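Local coordinates for FEZ-1 protein (Fluoribacter gormanii, PDB 5WCK) that probably hydrolyses beta-lactam antibiotics as a monomeric subclass B3 metallo-beta-lactamase that holds two zinc ions, at residues 8-13 against 51-56. The protein carries 2 engineered substitutions. Numbering follows the deposited sequence.
With SO4 (sulfate ion), chain E.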
loop_
_atom_site.group_PDB
_atom_site.type_symbol
_atom_site.label_atom_id
_atom_site.label_comp_id
_atom_site.label_asym_id
_atom_site.label_seq_id
_atom_site.Cartn_x
_atom_site.Cartn_y
_atom_site.Cartn_z
ATOM N N PHE A 8 11.812 -10.739 -5.650
ATOM C CA PHE A 8 12.663 -10.101 -4.682
ATOM C C PHE A 8 12.750 -11.022 -3.481
ATOM O O PHE A 8 11.760 -11.642 -3.121
ATOM C CB PHE A 8 12.118 -8.727 -4.264
ATOM C CG PHE A 8 13.138 -7.844 -3.599
ATOM C CD1 PHE A 8 13.979 -7.035 -4.354
ATOM C CD2 PHE A 8 13.344 -7.878 -2.231
ATOM C CE1 PHE A 8 14.953 -6.261 -3.752
ATOM C CE2 PHE A 8 14.334 -7.121 -1.633
ATOM C CZ PHE A 8 15.121 -6.285 -2.389
ATOM N N PRO A 9 13.916 -11.173 -2.837
ATOM C CA PRO A 9 14.012 -12.073 -1.685
ATOM C C PRO A 9 13.183 -11.560 -0.523
ATOM O O PRO A 9 13.290 -10.384 -0.161
ATOM C CB PRO A 9 15.496 -12.057 -1.290
ATOM C CG PRO A 9 16.079 -10.857 -1.986
ATOM C CD PRO A 9 15.207 -10.565 -3.180
ATOM N N PRO A 10 12.338 -12.407 0.102
ATOM C CA PRO A 10 11.547 -11.958 1.246
ATOM C C PRO A 10 12.440 -11.811 2.482
ATOM O O PRO A 10 13.492 -12.475 2.587
ATOM C CB PRO A 10 10.505 -13.072 1.387
ATOM C CG PRO A 10 11.239 -14.323 0.912
ATOM C CD PRO A 10 12.102 -13.824 -0.231
ATOM N N PHE A 11 12.039 -10.960 3.432
ATOM C CA PHE A 11 12.851 -10.696 4.597
ATOM C C PHE A 11 11.991 -10.079 5.698
ATOM O O PHE A 11 10.901 -9.583 5.414
ATOM C CB PHE A 11 14.052 -9.795 4.273
ATOM C CG PHE A 11 13.693 -8.416 3.792
ATOM C CD1 PHE A 11 13.391 -8.203 2.457
ATOM C CD2 PHE A 11 13.645 -7.350 4.675
ATOM C CE1 PHE A 11 13.055 -6.933 2.021
ATOM C CE2 PHE A 11 13.301 -6.086 4.240
ATOM C CZ PHE A 11 13.002 -5.890 2.917
ATOM N N ARG A 12 12.492 -10.151 6.925
ATOM C CA ARG A 12 11.886 -9.469 8.050
ATOM C C ARG A 12 12.316 -7.999 8.060
ATOM O O ARG A 12 13.509 -7.683 8.103
ATOM C CB ARG A 12 12.255 -10.169 9.360
ATOM C CG ARG A 12 11.436 -9.720 10.554
ATOM C CD ARG A 12 11.530 -10.703 11.708
ATOM N NE ARG A 12 12.844 -10.593 12.302
ATOM C CZ ARG A 12 13.183 -9.670 13.190
ATOM N NH1 ARG A 12 12.268 -8.830 13.642
ATOM N NH2 ARG A 12 14.429 -9.589 13.633
ATOM N N ILE A 13 11.332 -7.086 8.084
ATOM C CA ILE A 13 11.600 -5.654 8.134
ATOM C C ILE A 13 11.912 -5.248 9.579
ATOM O O ILE A 13 12.929 -4.670 9.874
ATOM C CB ILE A 13 10.421 -4.849 7.555
ATOM C CG1 ILE A 13 10.183 -5.158 6.073
ATOM C CG2 ILE A 13 10.625 -3.354 7.803
ATOM C CD1 ILE A 13 8.833 -4.724 5.505
ATOM N N LYS A 51 2.937 -16.202 -2.692
ATOM C CA LYS A 51 2.844 -17.506 -2.022
ATOM C C LYS A 51 4.246 -18.059 -1.764
ATOM O O LYS A 51 4.565 -18.509 -0.657
ATOM C CB LYS A 51 2.022 -18.493 -2.852
ATOM C CG LYS A 51 1.938 -19.882 -2.243
ATOM C CD LYS A 51 1.021 -20.817 -3.007
ATOM C CE LYS A 51 0.905 -22.150 -2.304
ATOM N NZ LYS A 51 -0.076 -23.043 -2.949
ATOM N N ALA A 52 5.099 -18.057 -2.797
ATOM C CA ALA A 52 6.439 -18.618 -2.660
ATOM C C ALA A 52 7.259 -17.850 -1.611
ATOM O O ALA A 52 8.018 -18.453 -0.846
ATOM C CB ALA A 52 7.132 -18.655 -4.007
ATOM N N SER A 53 7.109 -16.514 -1.575
ATOM C CA SER A 53 7.836 -15.696 -0.620
ATOM C C SER A 53 7.405 -16.037 0.813
ATOM O O SER A 53 8.215 -16.148 1.717
ATOM C CB SER A 53 7.637 -14.218 -0.911
ATOM O OG SER A 53 8.379 -13.816 -2.060
ATOM N N ILE A 54 6.100 -16.163 1.014
ATOM C CA ILE A 54 5.555 -16.488 2.330
ATOM C C ILE A 54 6.142 -17.824 2.810
ATOM O O ILE A 54 6.564 -17.948 3.969
ATOM C CB ILE A 54 4.021 -16.503 2.288
ATOM C CG1 ILE A 54 3.480 -15.074 2.145
ATOM C CG2 ILE A 54 3.431 -17.184 3.516
ATOM C CD1 ILE A 54 2.015 -14.983 1.824
ATOM N N LYS A 55 6.140 -18.807 1.901
ATOM C CA LYS A 55 6.595 -20.168 2.251
ATOM C C LYS A 55 8.115 -20.195 2.460
ATOM O O LYS A 55 8.606 -20.923 3.341
ATOM C CB LYS A 55 6.068 -21.150 1.205
ATOM C CG LYS A 55 4.554 -21.309 1.238
ATOM C CD LYS A 55 3.951 -22.137 0.123
ATOM C CE LYS A 55 4.469 -23.560 0.054
ATOM N NZ LYS A 55 4.175 -24.309 1.298
ATOM N N LYS A 56 8.861 -19.375 1.702
ATOM C CA LYS A 56 10.298 -19.259 1.856
ATOM C C LYS A 56 10.676 -18.780 3.263
ATOM O O LYS A 56 11.694 -19.193 3.828
ATOM C CB LYS A 56 10.873 -18.308 0.803
ATOM C CG LYS A 56 12.369 -18.061 0.913
ATOM C CD LYS A 56 13.211 -19.298 0.696
ATOM C CE LYS A 56 14.689 -18.958 0.688
ATOM N NZ LYS A 56 15.543 -20.150 0.472
HETATM S S SO4 E . 0.814 -23.762 2.389
HETATM O O1 SO4 E . 1.004 -24.246 0.995
HETATM O O2 SO4 E . 0.845 -24.912 3.329
HETATM O O3 SO4 E . 1.922 -22.902 2.759
HETATM O O4 SO4 E . -0.514 -23.152 2.506
HETATM O O HOH W 1 9.487 -11.394 -1.629
#
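With its hydroxyl opposite the carbonyl carbon and beside the backbone N (chi1 -74°), Ser53 sends OG to a bridging water, while the helix backbone presents its CB to the Pro10 ring. In Lys56, chi1 of 177° lays CG against Pro10 CG, and the bend at chi2, 63°, turns the outer chain away. Pro10 packs on the helix surface, its CG 3.6 Å from Ser53 O. Its CB lies 3.8 Å from Ser53 CB, and it crosses the Lys56 side chain at about a right angle. Proline suits this loop: it has no backbone N-H needing an acceptor, and its small apolar ring loses little freedom on packing. Serine is small enough to let that ring approach the helix backbone. The polar link is indirect: the water donates to Phe8 O at 2.7 Å and accepts from Ser53 OG. Lysine suits its exposed position, laying methylenes on proline and pointing its charge elsewhere. This is peripheral packing in the metallo-beta-lactamase alpha-beta/beta-alpha fold: the loop entering outermost strand 11-14, whose Phe11 packs with Tyr19 of strand 17-19 and Tyr225 of helix 221-229, meets helix 47-56, which lies against strand 28-32 through Ile54 on Leu29.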